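Local coordinates for Ala-tRNApro hydrolase ProX (Aeropyrum pernix, PDB 1WDV), which probably hydrolyses mischarged Ala-tRNA(Pro), as a putative trans-editing enzyme for prolyl-tRNA synthetase, at residues L115-V121 and E133-R137. Coordinates in Å, arbitrary orientation, origin at the centre of the assembly. Residues are numbered along the deposited sequence.
Sequences LLSRKKV and EFSPR
Two reciprocal backbone hydrogen bonds join V121 and F134 as an antiparallel hydrogen-bonded pair: V121 N donates to F134 O (2.9 Å) and F134 N to V121 O (3.0 Å). Beyond this bridge a water links the segments: it donates to L116 O (2.8 Å) and R118 O (2.7 Å) and accepts from R137 N (3.0 Å), tying the type I turn L115-R118, closed by R118 N to L115 O (3.1 Å), to a helix N-capped by S135, whose OG accepts from E138 N. At the other end K120, turned at chi3 (m), lays CD on E133 CG (3.5 Å); K120 NZ makes a long salt bridge to E133 OE2 (3.9 Å), and a second water accepts from NZ (2.8 Å) and donates to OE2 (2.7 Å), while E133 OE1 pairs with R17. CA atoms of K120 and S135 lie 4.8 Å apart, those of L116 and P136 5.6 Å; R118 O touches P136 CD (3.2 Å). V121 CG2 (chi1 m) sits over the F134 ring face (chi1 p), a CH-pi contact 3.7 Å from the centroid. The arrangement exemplifies a strand-to-helix junction clasped by a loop: V121 begins edge strand 121-124, beside 130-134, helix 136-143 follows, and L115, V121 and F134 rest on V43 of strand 43-50.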
# COMPACT_ATOMS: atom_id res chain seq x y z
N LEU A 115 -0.47 -10.46 5.65
CA LEU A 115 -1.60 -9.59 5.94
C LEU A 115 -2.96 -10.25 5.74
O LEU A 115 -3.96 -9.73 6.20
CB LEU A 115 -1.55 -8.34 5.05
CG LEU A 115 -0.34 -7.42 5.26
CD1 LEU A 115 -0.36 -6.37 4.15
CD2 LEU A 115 -0.39 -6.78 6.66
N LEU A 116 -3.00 -11.41 5.08
CA LEU A 116 -4.29 -11.99 4.76
C LEU A 116 -5.21 -12.45 5.89
O LEU A 116 -6.44 -12.41 5.75
CB LEU A 116 -4.09 -13.11 3.73
CG LEU A 116 -3.67 -12.52 2.37
CD1 LEU A 116 -3.37 -13.66 1.43
CD2 LEU A 116 -4.81 -11.65 1.82
N SER A 117 -4.63 -12.85 7.02
CA SER A 117 -5.46 -13.27 8.15
C SER A 117 -6.01 -12.08 8.92
O SER A 117 -6.91 -12.23 9.75
CB SER A 117 -4.65 -14.14 9.12
OG SER A 117 -3.59 -13.39 9.65
N ARG A 118 -5.50 -10.88 8.65
CA ARG A 118 -5.99 -9.69 9.36
C ARG A 118 -7.26 -9.16 8.69
O ARG A 118 -7.27 -8.91 7.48
CB ARG A 118 -4.90 -8.60 9.40
CG ARG A 118 -5.26 -7.43 10.34
CD ARG A 118 -4.99 -7.78 11.81
NE ARG A 118 -3.57 -7.75 12.11
CZ ARG A 118 -3.09 -8.00 13.33
NH1 ARG A 118 -3.94 -8.30 14.31
NH2 ARG A 118 -1.80 -7.89 13.58
N LYS A 119 -8.33 -9.01 9.45
CA LYS A 119 -9.57 -8.54 8.84
C LYS A 119 -9.55 -7.08 8.45
O LYS A 119 -10.16 -6.70 7.46
CB LYS A 119 -10.76 -8.81 9.77
CG LYS A 119 -10.92 -10.30 10.05
CD LYS A 119 -12.36 -10.69 10.35
CE LYS A 119 -12.56 -12.19 10.10
NZ LYS A 119 -13.98 -12.59 10.27
N LYS A 120 -8.83 -6.27 9.23
CA LYS A 120 -8.80 -4.84 8.97
C LYS A 120 -7.40 -4.27 9.12
O LYS A 120 -6.68 -4.57 10.08
CB LYS A 120 -9.76 -4.16 9.95
CG LYS A 120 -9.81 -2.65 9.90
CD LYS A 120 -10.94 -2.15 10.82
CE LYS A 120 -12.29 -2.76 10.39
NZ LYS A 120 -13.44 -2.36 11.28
N VAL A 121 -6.99 -3.48 8.13
CA VAL A 121 -5.68 -2.82 8.19
C VAL A 121 -5.90 -1.39 7.73
O VAL A 121 -6.99 -1.03 7.25
CB VAL A 121 -4.59 -3.50 7.31
CG1 VAL A 121 -4.33 -4.94 7.83
CG2 VAL A 121 -5.03 -3.53 5.85
N GLU A 133 -9.09 2.42 5.69
CA GLU A 133 -9.39 1.25 6.50
C GLU A 133 -9.96 0.24 5.52
O GLU A 133 -11.02 0.49 4.91
CB GLU A 133 -10.42 1.60 7.56
CG GLU A 133 -10.91 0.41 8.37
CD GLU A 133 -12.12 0.83 9.20
OE1 GLU A 133 -11.93 1.41 10.28
OE2 GLU A 133 -13.26 0.64 8.74
N PHE A 134 -9.27 -0.89 5.35
CA PHE A 134 -9.72 -1.91 4.40
C PHE A 134 -9.37 -3.35 4.79
O PHE A 134 -8.59 -3.60 5.69
CB PHE A 134 -9.13 -1.61 3.00
CG PHE A 134 -7.65 -1.91 2.85
CD1 PHE A 134 -7.21 -3.13 2.32
CD2 PHE A 134 -6.68 -0.96 3.22
CE1 PHE A 134 -5.85 -3.39 2.15
CE2 PHE A 134 -5.32 -1.20 3.05
CZ PHE A 134 -4.89 -2.43 2.52
N SER A 135 -9.93 -4.30 4.05
CA SER A 135 -9.68 -5.72 4.29
C SER A 135 -8.70 -6.22 3.25
O SER A 135 -8.95 -6.09 2.06
CB SER A 135 -10.98 -6.51 4.10
OG SER A 135 -10.68 -7.88 3.80
N PRO A 136 -7.57 -6.80 3.68
CA PRO A 136 -6.58 -7.32 2.75
C PRO A 136 -7.19 -8.33 1.78
O PRO A 136 -6.97 -8.27 0.58
CB PRO A 136 -5.54 -7.95 3.67
CG PRO A 136 -5.55 -6.99 4.85
CD PRO A 136 -7.05 -6.76 5.06
N ARG A 137 -7.99 -9.26 2.30
CA ARG A 137 -8.60 -10.23 1.40
C ARG A 137 -9.49 -9.59 0.36
O ARG A 137 -9.48 -10.01 -0.80
CB ARG A 137 -9.39 -11.26 2.19
CG ARG A 137 -8.46 -12.17 2.90
CD ARG A 137 -9.20 -13.31 3.55
NE ARG A 137 -8.29 -14.42 3.77
CZ ARG A 137 -8.41 -15.27 4.78
NH1 ARG A 137 -9.42 -15.12 5.64
NH2 ARG A 137 -7.54 -16.26 4.91
O HOH W 1 -7.94 -10.09 5.17
O HOH W 2 -15.07 -0.19 10.61